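Local coordinates for envelope glycoprotein (Bourbon virus, PDB 5ZKX) that probably drives viral entry by fusing the viral envelope with a host-cell membrane, and is captured here in its trimeric postfusion form, at residues G41-G47 with G144-L150; Y51-C56 with L123-N128; K204-K210 with K233-D238. One frame throughout, in Å; residues are numbered along the deposited sequence.

Contact 1: residues G41-G47 with G144-L150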
loop_
_atom_site.group_PDB
_atom_site.type_symbol
_atom_site.label_atom_id
_atom_site.label_comp_id
_atom_site.label_asym_id
_atom_site.label_seq_id
_atom_site.Cartn_x
_atom_site.Cartn_y
_atom_site.Cartn_z
ATOM N N GLY A 41 12.294 20.868 -9.060
ATOM C CA GLY A 41 12.216 21.182 -10.473
ATOM C C GLY A 41 12.754 20.053 -11.339
ATOM O O GLY A 41 13.166 18.996 -10.861
ATOM N N LYS A 42 12.728 20.305 -12.647
ATOM C CA LYS A 42 13.291 19.384 -13.633
ATOM C C LYS A 42 14.807 19.515 -13.585
ATOM O O LYS A 42 15.380 20.462 -14.126
ATOM C CB LYS A 42 12.750 19.682 -15.026
ATOM C CG LYS A 42 11.387 19.074 -15.313
ATOM C CD LYS A 42 10.937 19.402 -16.725
ATOM C CE LYS A 42 9.580 18.798 -17.032
ATOM N NZ LYS A 42 9.204 17.767 -16.034
ATOM N N ASN A 43 15.461 18.556 -12.934
ATOM C CA ASN A 43 16.894 18.612 -12.682
ATOM C C ASN A 43 17.629 17.397 -13.228
ATOM O O ASN A 43 18.834 17.258 -12.994
ATOM C CB ASN A 43 17.151 18.738 -11.178
ATOM C CG ASN A 43 16.327 17.753 -10.365
ATOM O OD1 ASN A 43 15.918 16.704 -10.865
ATOM N ND2 ASN A 43 16.074 18.090 -9.108
ATOM N N PHE A 44 16.938 16.517 -13.945
ATOM C CA PHE A 44 17.494 15.252 -14.402
ATOM C C PHE A 44 17.192 15.083 -15.882
ATOM O O PHE A 44 16.034 15.197 -16.299
ATOM C CB PHE A 44 16.906 14.085 -13.605
ATOM C CG PHE A 44 17.721 12.830 -13.667
ATOM C CD1 PHE A 44 19.094 12.871 -13.523
ATOM C CD2 PHE A 44 17.110 11.603 -13.845
ATOM C CE1 PHE A 44 19.842 11.716 -13.569
ATOM C CE2 PHE A 44 17.856 10.444 -13.891
ATOM C CZ PHE A 44 19.223 10.501 -13.753
ATOM N N ILE A 45 18.229 14.812 -16.670
ATOM C CA ILE A 45 18.094 14.580 -18.102
ATOM C C ILE A 45 18.608 13.183 -18.411
ATOM O O ILE A 45 19.701 12.805 -17.971
ATOM C CB ILE A 45 18.847 15.636 -18.931
ATOM C CG1 ILE A 45 18.514 17.045 -18.433
ATOM C CG2 ILE A 45 18.484 15.506 -20.402
ATOM C CD1 ILE A 45 19.084 18.145 -19.301
ATOM N N ILE A 46 17.815 12.416 -19.151
ATOM C CA ILE A 46 18.183 11.074 -19.580
ATOM C C ILE A 46 18.121 11.035 -21.098
ATOM O O ILE A 46 17.111 11.433 -21.692
ATOM C CB ILE A 46 17.262 9.998 -18.973
ATOM C CG1 ILE A 46 17.200 10.140 -17.455
ATOM C CG2 ILE A 46 17.753 8.609 -19.350
ATOM C CD1 ILE A 46 16.396 9.051 -16.787
ATOM N N GLY A 47 19.193 10.573 -21.715
ATOM C CA GLY A 47 19.241 10.437 -23.160
ATOM C C GLY A 47 19.867 9.123 -23.558
ATOM O O GLY A 47 20.874 8.702 -22.992
ATOM N N GLY A 144 16.464 9.044 -27.815
ATOM C CA GLY A 144 15.406 9.622 -27.010
ATOM C C GLY A 144 15.999 10.470 -25.912
ATOM O O GLY A 144 17.177 10.336 -25.565
ATOM N N VAL A 145 15.165 11.355 -25.366
ATOM C CA VAL A 145 15.584 12.272 -24.312
ATOM C C VAL A 145 14.368 12.619 -23.465
ATOM O O VAL A 145 13.226 12.572 -23.936
ATOM C CB VAL A 145 16.250 13.542 -24.898
ATOM C CG1 VAL A 145 15.209 14.467 -25.516
ATOM C CG2 VAL A 145 17.072 14.268 -23.835
ATOM N N THR A 146 14.613 12.950 -22.196
ATOM C CA THR A 146 13.545 13.386 -21.309
ATOM C C THR A 146 14.114 14.271 -20.206
ATOM O O THR A 146 15.249 14.082 -19.758
ATOM C CB THR A 146 12.779 12.197 -20.708
ATOM O OG1 THR A 146 11.531 12.654 -20.176
ATOM C CG2 THR A 146 13.579 11.517 -19.602
ATOM N N ASN A 147 13.314 15.255 -19.796
ATOM C CA ASN A 147 13.609 16.132 -18.669
ATOM C C ASN A 147 12.639 15.805 -17.543
ATOM O O ASN A 147 11.430 16.016 -17.688
ATOM C CB ASN A 147 13.472 17.605 -19.057
ATOM C CG ASN A 147 14.567 18.074 -19.990
ATOM O OD1 ASN A 147 15.722 18.218 -19.588
ATOM N ND2 ASN A 147 14.204 18.337 -21.241
ATOM N N THR A 148 13.159 15.298 -16.426
ATOM C CA THR A 148 12.329 14.917 -15.289
ATOM C C THR A 148 12.918 15.492 -14.005
ATOM O O THR A 148 13.970 16.136 -14.002
ATOM C CB THR A 148 12.191 13.391 -15.165
ATOM O OG1 THR A 148 13.457 12.816 -14.814
ATOM C CG2 THR A 148 11.699 12.778 -16.466
ATOM N N HIS A 149 12.215 15.245 -12.905
ATOM C CA HIS A 149 12.655 15.621 -11.570
ATOM C C HIS A 149 13.145 14.372 -10.853
ATOM O O HIS A 149 12.439 13.359 -10.811
ATOM C CB HIS A 149 11.512 16.282 -10.795
ATOM C CG HIS A 149 11.665 16.228 -9.306
ATOM N ND1 HIS A 149 12.317 17.208 -8.589
ATOM C CD2 HIS A 149 11.236 15.321 -8.397
ATOM C CE1 HIS A 149 12.292 16.902 -7.305
ATOM N NE2 HIS A 149 11.642 15.762 -7.161
ATOM N N LEU A 150 14.354 14.435 -10.308
ATOM C CA LEU A 150 14.949 13.307 -9.604
ATOM C C LEU A 150 14.946 13.574 -8.105
ATOM O O LEU A 150 15.376 14.642 -7.658
ATOM C CB LEU A 150 16.375 13.034 -10.087
ATOM C CG LEU A 150 17.040 11.833 -9.404
ATOM C CD1 LEU A 150 16.277 10.553 -9.707
ATOM C CD2 LEU A 150 18.503 11.705 -9.802
#

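Contact 2: residues Y51-C56 with L123-N128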
loop_
_atom_site.group_PDB
_atom_site.type_symbol
_atom_site.label_atom_id
_atom_site.label_comp_id
_atom_site.label_asym_id
_atom_site.label_seq_id
_atom_site.Cartn_x
_atom_site.Cartn_y
_atom_site.Cartn_z
ATOM N N TYR A 51 22.640 2.478 -32.654
ATOM C CA TYR A 51 22.426 2.237 -34.071
ATOM C C TYR A 51 22.540 0.749 -34.370
ATOM O O TYR A 51 23.379 0.045 -33.801
ATOM C CB TYR A 51 23.406 3.046 -34.944
ATOM C CG TYR A 51 24.874 2.683 -34.826
ATOM C CD1 TYR A 51 25.418 1.651 -35.579
ATOM C CD2 TYR A 51 25.725 3.402 -33.995
ATOM C CE1 TYR A 51 26.756 1.326 -35.489
ATOM C CE2 TYR A 51 27.068 3.084 -33.900
ATOM C CZ TYR A 51 27.577 2.045 -34.652
ATOM O OH TYR A 51 28.910 1.718 -34.564
ATOM N N TRP A 52 21.670 0.284 -35.256
ATOM C CA TRP A 52 21.747 -1.064 -35.795
ATOM C C TRP A 52 22.504 -1.021 -37.117
ATOM O O TRP A 52 22.158 -0.240 -38.010
ATOM C CB TRP A 52 20.344 -1.633 -35.998
ATOM C CG TRP A 52 20.297 -2.807 -36.910
ATOM C CD1 TRP A 52 19.974 -2.802 -38.237
ATOM C CD2 TRP A 52 20.578 -4.169 -36.568
ATOM N NE1 TRP A 52 20.039 -4.078 -38.741
ATOM C CE2 TRP A 52 20.407 -4.935 -37.735
ATOM C CE3 TRP A 52 20.961 -4.813 -35.388
ATOM C CZ2 TRP A 52 20.604 -6.312 -37.757
ATOM C CZ3 TRP A 52 21.156 -6.180 -35.412
ATOM C CH2 TRP A 52 20.978 -6.914 -36.588
ATOM N N ARG A 53 23.543 -1.845 -37.234
ATOM C CA ARG A 53 24.366 -1.893 -38.435
ATOM C C ARG A 53 24.357 -3.303 -39.002
ATOM O O ARG A 53 24.549 -4.272 -38.262
ATOM C CB ARG A 53 25.802 -1.450 -38.143
ATOM C CG ARG A 53 26.771 -1.694 -39.293
ATOM C CD ARG A 53 28.190 -1.862 -38.785
ATOM N NE ARG A 53 28.797 -0.582 -38.433
ATOM C CZ ARG A 53 29.794 -0.442 -37.565
ATOM N NH1 ARG A 53 30.299 -1.506 -36.952
ATOM N NH2 ARG A 53 30.287 0.763 -37.310
ATOM N N SER A 54 24.134 -3.415 -40.311
ATOM C CA SER A 54 24.173 -4.697 -41.013
ATOM C C SER A 54 25.060 -4.540 -42.243
ATOM O O SER A 54 24.625 -4.005 -43.267
ATOM C CB SER A 54 22.776 -5.168 -41.399
ATOM O OG SER A 54 22.803 -6.533 -41.783
ATOM N N TYR A 55 26.297 -5.013 -42.139
ATOM C CA TYR A 55 27.278 -4.956 -43.215
ATOM C C TYR A 55 27.429 -6.361 -43.784
ATOM O O TYR A 55 28.044 -7.228 -43.154
ATOM C CB TYR A 55 28.609 -4.421 -42.698
ATOM C CG TYR A 55 29.612 -4.074 -43.772
ATOM C CD1 TYR A 55 29.402 -2.995 -44.621
ATOM C CD2 TYR A 55 30.779 -4.810 -43.923
ATOM C CE1 TYR A 55 30.319 -2.664 -45.596
ATOM C CE2 TYR A 55 31.703 -4.489 -44.899
ATOM C CZ TYR A 55 31.466 -3.412 -45.732
ATOM O OH TYR A 55 32.380 -3.081 -46.705
ATOM N N CYS A 56 26.873 -6.585 -44.968
ATOM C CA CYS A 56 26.878 -7.896 -45.594
ATOM C C CYS A 56 27.728 -7.889 -46.858
ATOM O O CYS A 56 27.951 -6.848 -47.481
ATOM C CB CYS A 56 25.451 -8.341 -45.923
ATOM S SG CYS A 56 24.314 -8.287 -44.521
ATOM N N LEU A 123 14.798 2.569 -34.209
ATOM C CA LEU A 123 15.518 1.978 -35.324
ATOM C C LEU A 123 14.704 0.855 -35.953
ATOM O O LEU A 123 13.790 0.293 -35.344
ATOM C CB LEU A 123 16.890 1.462 -34.878
ATOM C CG LEU A 123 17.009 0.276 -33.917
ATOM C CD1 LEU A 123 17.002 -1.053 -34.652
ATOM C CD2 LEU A 123 18.285 0.407 -33.111
ATOM N N GLU A 124 15.047 0.533 -37.198
ATOM C CA GLU A 124 14.483 -0.612 -37.897
ATOM C C GLU A 124 15.575 -1.647 -38.113
ATOM O O GLU A 124 16.674 -1.314 -38.570
ATOM C CB GLU A 124 13.865 -0.207 -39.235
ATOM C CG GLU A 124 13.159 -1.358 -39.942
ATOM C CD GLU A 124 12.386 -0.911 -41.164
ATOM O OE1 GLU A 124 11.210 -1.308 -41.306
ATOM O OE2 GLU A 124 12.953 -0.162 -41.985
ATOM N N LYS A 125 15.272 -2.900 -37.775
ATOM C CA LYS A 125 16.236 -3.994 -37.874
ATOM C C LYS A 125 16.132 -4.611 -39.266
ATOM O O LYS A 125 15.510 -5.654 -39.477
ATOM C CB LYS A 125 15.981 -5.018 -36.776
ATOM C CG LYS A 125 16.974 -6.162 -36.726
ATOM C CD LYS A 125 16.385 -7.336 -35.976
ATOM C CE LYS A 125 17.386 -8.463 -35.836
ATOM N NZ LYS A 125 16.777 -9.635 -35.144
ATOM N N ARG A 126 16.764 -3.950 -40.235
ATOM C CA ARG A 126 16.680 -4.344 -41.635
ATOM C C ARG A 126 18.047 -4.758 -42.160
ATOM O O ARG A 126 19.072 -4.188 -41.780
ATOM C CB ARG A 126 16.115 -3.216 -42.500
ATOM C CG ARG A 126 16.929 -1.955 -42.454
ATOM C CD ARG A 126 16.600 -1.030 -43.605
ATOM N NE ARG A 126 17.466 0.143 -43.572
ATOM C CZ ARG A 126 17.191 1.254 -42.897
ATOM N NH1 ARG A 126 16.065 1.354 -42.202
ATOM N NH2 ARG A 126 18.044 2.268 -42.922
ATOM N N SER A 127 18.048 -5.760 -43.039
ATOM C CA SER A 127 19.268 -6.301 -43.615
ATOM C C SER A 127 18.945 -6.903 -44.972
ATOM O O SER A 127 17.815 -7.335 -45.220
ATOM C CB SER A 127 19.900 -7.358 -42.700
ATOM O OG SER A 127 20.921 -8.078 -43.368
ATOM N N ASN A 128 19.943 -6.919 -45.852
ATOM C CA ASN A 128 19.808 -7.565 -47.150
ATOM C C ASN A 128 21.196 -7.781 -47.736
ATOM O O ASN A 128 22.089 -6.951 -47.553
ATOM C CB ASN A 128 18.935 -6.744 -48.107
ATOM C CG ASN A 128 19.581 -5.443 -48.520
ATOM O OD1 ASN A 128 19.711 -4.516 -47.720
ATOM N ND2 ASN A 128 19.982 -5.359 -49.780
HETATM O O HOH W 1 22.551 -5.191 -44.920
#

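Contact 3: residues K204-K210 with K233-D238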
loop_
_atom_site.group_PDB
_atom_site.type_symbol
_atom_site.label_atom_id
_atom_site.label_comp_id
_atom_site.label_asym_id
_atom_site.label_seq_id
_atom_site.Cartn_x
_atom_site.Cartn_y
_atom_site.Cartn_z
ATOM N N LYS A 204 15.730 21.972 14.394
ATOM C CA LYS A 204 14.303 22.078 14.658
ATOM C C LYS A 204 13.936 21.115 15.777
ATOM O O LYS A 204 14.714 20.231 16.146
ATOM C CB LYS A 204 13.481 21.799 13.395
ATOM C CG LYS A 204 13.530 20.354 12.922
ATOM C CD LYS A 204 12.703 20.162 11.666
ATOM C CE LYS A 204 11.242 20.504 11.909
ATOM N NZ LYS A 204 10.395 20.245 10.709
ATOM N N PHE A 205 12.740 21.316 16.325
ATOM C CA PHE A 205 12.151 20.422 17.313
ATOM C C PHE A 205 11.107 19.559 16.625
ATOM O O PHE A 205 10.264 20.073 15.884
ATOM C CB PHE A 205 11.494 21.201 18.458
ATOM C CG PHE A 205 12.430 22.103 19.203
ATOM C CD1 PHE A 205 12.656 23.400 18.772
ATOM C CD2 PHE A 205 13.075 21.658 20.344
ATOM C CE1 PHE A 205 13.519 24.232 19.462
ATOM C CE2 PHE A 205 13.936 22.484 21.038
ATOM C CZ PHE A 205 14.159 23.772 20.597
ATOM N N ILE A 206 11.158 18.254 16.868
ATOM C CA ILE A 206 10.130 17.363 16.340
ATOM C C ILE A 206 9.324 16.803 17.507
ATOM O O ILE A 206 9.891 16.506 18.568
ATOM C CB ILE A 206 10.737 16.246 15.473
ATOM C CG1 ILE A 206 11.628 15.323 16.306
ATOM C CG2 ILE A 206 11.520 16.839 14.308
ATOM C CD1 ILE A 206 11.968 14.034 15.615
ATOM N N PRO A 207 8.007 16.670 17.373
ATOM C CA PRO A 207 7.208 16.117 18.471
ATOM C C PRO A 207 7.304 14.600 18.524
ATOM O O PRO A 207 7.328 13.920 17.495
ATOM C CB PRO A 207 5.785 16.574 18.129
ATOM C CG PRO A 207 5.791 16.702 16.636
ATOM C CD PRO A 207 7.171 17.170 16.267
ATOM N N CYS A 208 7.360 14.071 19.743
ATOM C CA CYS A 208 7.500 12.639 19.958
ATOM C C CYS A 208 6.673 12.219 21.163
ATOM O O CYS A 208 6.228 13.049 21.959
ATOM C CB CYS A 208 8.970 12.235 20.172
ATOM S SG CYS A 208 10.100 12.704 18.841
ATOM N N PHE A 209 6.468 10.909 21.281
ATOM C CA PHE A 209 5.843 10.297 22.448
ATOM C C PHE A 209 6.816 9.282 23.027
ATOM O O PHE A 209 7.199 8.326 22.346
ATOM C CB PHE A 209 4.516 9.632 22.083
ATOM C CG PHE A 209 3.427 10.606 21.744
ATOM C CD1 PHE A 209 2.734 11.262 22.742
ATOM C CD2 PHE A 209 3.102 10.872 20.426
ATOM C CE1 PHE A 209 1.739 12.163 22.433
ATOM C CE2 PHE A 209 2.104 11.772 20.113
ATOM C CZ PHE A 209 1.427 12.420 21.117
ATOM N N LYS A 210 7.213 9.491 24.280
ATOM C CA LYS A 210 8.192 8.641 24.944
ATOM C C LYS A 210 7.471 7.498 25.643
ATOM O O LYS A 210 6.637 7.736 26.520
ATOM C CB LYS A 210 9.005 9.456 25.945
ATOM C CG LYS A 210 10.047 8.669 26.715
ATOM C CD LYS A 210 10.776 9.583 27.686
ATOM C CE LYS A 210 12.145 9.038 28.054
ATOM N NZ LYS A 210 13.059 10.119 28.527
ATOM N N LYS A 233 11.265 3.801 24.053
ATOM C CA LYS A 233 10.736 3.901 22.699
ATOM C C LYS A 233 10.256 5.323 22.455
ATOM O O LYS A 233 9.537 5.888 23.285
ATOM C CB LYS A 233 9.586 2.911 22.473
ATOM C CG LYS A 233 9.974 1.445 22.619
ATOM C CD LYS A 233 10.581 0.894 21.335
ATOM C CE LYS A 233 10.832 -0.604 21.445
ATOM N NZ LYS A 233 11.293 -1.189 20.155
ATOM N N PHE A 234 10.660 5.901 21.326
ATOM C CA PHE A 234 10.214 7.226 20.911
ATOM C C PHE A 234 9.512 7.100 19.568
ATOM O O PHE A 234 10.098 6.598 18.604
ATOM C CB PHE A 234 11.386 8.205 20.809
ATOM C CG PHE A 234 12.132 8.408 22.100
ATOM C CD1 PHE A 234 11.819 9.465 22.938
ATOM C CD2 PHE A 234 13.162 7.553 22.465
ATOM C CE1 PHE A 234 12.510 9.658 24.122
ATOM C CE2 PHE A 234 13.856 7.743 23.649
ATOM C CZ PHE A 234 13.530 8.796 24.476
ATOM N N HIS A 235 8.262 7.555 19.506
ATOM C CA HIS A 235 7.467 7.537 18.283
ATOM C C HIS A 235 7.234 8.982 17.866
ATOM O O HIS A 235 6.478 9.709 18.518
ATOM C CB HIS A 235 6.152 6.791 18.501
ATOM C CG HIS A 235 6.336 5.403 19.029
ATOM N ND1 HIS A 235 6.686 4.342 18.224
ATOM C CD2 HIS A 235 6.237 4.906 20.286
ATOM C CE1 HIS A 235 6.788 3.248 18.959
ATOM N NE2 HIS A 235 6.519 3.562 20.213
ATOM N N CYS A 236 7.880 9.394 16.784
ATOM C CA CYS A 236 7.997 10.802 16.445
ATOM C C CYS A 236 7.219 11.136 15.180
ATOM O O CYS A 236 6.644 10.274 14.512
ATOM C CB CYS A 236 9.469 11.190 16.284
ATOM S SG CYS A 236 10.424 10.988 17.798
ATOM N N LYS A 237 7.213 12.429 14.871
ATOM C CA LYS A 237 6.523 12.967 13.714
ATOM C C LYS A 237 7.276 14.204 13.249
ATOM O O LYS A 237 7.782 14.974 14.069
ATOM C CB LYS A 237 5.065 13.308 14.050
ATOM C CG LYS A 237 4.383 14.251 13.078
ATOM C CD LYS A 237 2.919 14.434 13.437
ATOM C CE LYS A 237 2.437 15.844 13.147
ATOM N NZ LYS A 237 3.086 16.438 11.947
ATOM N N ASP A 238 7.376 14.372 11.932
ATOM C CA ASP A 238 7.959 15.586 11.365
ATOM C C ASP A 238 7.223 15.865 10.059
ATOM O O ASP A 238 7.538 15.263 9.026
ATOM C CB ASP A 238 9.455 15.441 11.140
ATOM C CG ASP A 238 10.063 16.675 10.506
ATOM O OD1 ASP A 238 9.505 17.774 10.689
ATOM O OD2 ASP A 238 11.092 16.549 9.815
#

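Contact 1: residues G41-G47 with G144-L150
G144 and V145 pass G47 at close range, opening an antiparallel pairing of strands 44-58 and 134-148. V145 sends CG2 to I45 CG2 (3.9 Å), side by side on the face covered by L82 of helix 79-88. T146 and I46 exchange two backbone hydrogen bonds, and on the other face T146 CG2 lies 4.0 Å from I46 CB. N147 stands beside I45; its OD1 comes within 3.2 Å of I45 CG1, while its ND2 is hydrogen-bonded to G86 O. At T148 the regular ladder breaks into a classic beta bulge: T148 O receives F44 N at 3.0 Å and, weakly, N43 N. H149 then turns its ring edge to the loop, ND1 donating to G41 O at 3.0 Å with the acceptor in the ring plane. L150 finishes the run: its N meets a lone pair of N43 OD1 in the carbonyl plane (2.8 Å, 168°), reached because N43 CG sits between its backbone N and carbonyl carbon (chi1 47°), and its CD2 lies 3.9 Å above the F44 ring centroid. Beyond the bulge, therefore, bonds between a side chain and the backbone replace the backbone-to-backbone ladder, with D39 holding the other end of the N43 amide.

Contact 2: residues Y51-C56 with L123-N128
W52 and S54 belong to strand 44-58, and they reach across to a parallel neighbour, the segment 123-128 with its weakly bonded strand at about 126-127; the two run in directions only 2° apart. Side chains and a water bridge the gap between them. The W52 indole does most of the work. With CG anti to the backbone N (chi1 162°), the ring extends from its strand toward segment 123-128, and NE1 donates to R126 O at 3.2 Å. The oxygen lies at the ring edge, almost in the indole plane, but the donor stands well above the carbonyl plane of R126. Over one face of the six-membered ring comes K125 CG, 3.9 Å from the centroid, a CH-pi contact set toward the rim. K125 is also the centre of an inverse gamma turn, and its ammonium runs on to T439 O of the second subunit, whose Y440 meets W52 edge-to-face, so the indole also lines the subunit boundary. L123 CD1 rests against W52 CB at 3.6 Å. This is the long-stranded part of the chain, consistent with the fusion domain of a gp64-like class III fusion glycoprotein. Farther along, S127 OG donates to S54 OG at 2.9 Å; the S54 hydroxyl is bonded chiefly to N70 OD1 on strand 67-74. Water 1 spans the next step, donating to S54 O at 2.9 Å and accepting from N128 N at 3.3 Å. C56, tied by a disulfide to C68, brings SG within 3.6 Å of S127 OG. The R126 guanidinium is held on its own side, by a weak salt bridge to E124, a second one to E96 and a hydrogen bond to V97 O.

Contact 3: residues K204-K210 with K233-D238
C208 and C236 face each other at a non-hydrogen-bonded position of the antiparallel pair formed by strands 200-210 and 234-238, and their SG atoms join in a disulfide of 2.0 Å. Each sulfur stands anti to its own carbonyl carbon, which turns the two CB-SG bonds toward one another across the strands, and the bridge closes with a chi3 of 106°. The CA atoms are correspondingly close, 4.0 Å between C208 CA and C236 CA. I206, two residues earlier on its strand, leans on the bridge, its CD1 3.8 Å from C236 CB. On the same face as the disulfide, K210 and F234 lie side by side and point the same way: the extended aliphatic chain of the lysine runs along the ring, with K210 CG 3.7 Å from F234 CE1. At the other end the side chains cross obliquely instead. K204 bends at chi3 (-61°) to carry NZ to D238 OD1, a salt bridge of 2.6 Å met on the syn side of the carboxylate. The second oxygen, OD2, is taken by K34 and by the Y258 hydroxyl, so that both carboxylate oxygens are engaged. Between these ends F209 and H235 exchange backbone hydrogen bonds, F209 N to H235 O being 3.0 Å; weaker is the bond from K237 N to P207 O. The pair sits inside a mixed sheet: strand 26-36 flanks 200-210 on its far side, and strand 241-245 flanks 234-238, where F245 packs on F234 and C236. The opposite face, holding F209 and H235, meets the long helix 284-329 of the third subunit, with Y296 of that subunit edge-to-face against F209.

How the contacts relate
Contacts 1 and 2 share strand 44-58 and lie on the same side of the chain's centre, contact 2 much farther out; their own centres are 30 Å apart, and both segments of contact 2 fall between those of contact 1 in sequence. Contact 3 follows later in the chain and belongs to a separate sheet, its centre about 36 Å from that of contact 1 and 62 Å from that of contact 2. Contact 2 is buried, whereas contacts 1 and 3 are each partly so. Chemistry follows place. Contacts 1 and 3 are antiparallel ladders, the first ending in a bulge, the other fastened by a disulfide and a salt bridge; contact 2 joins segments running parallel through side chains and water. Neighbouring subunits touch contacts 2 and 3, but not contact 1.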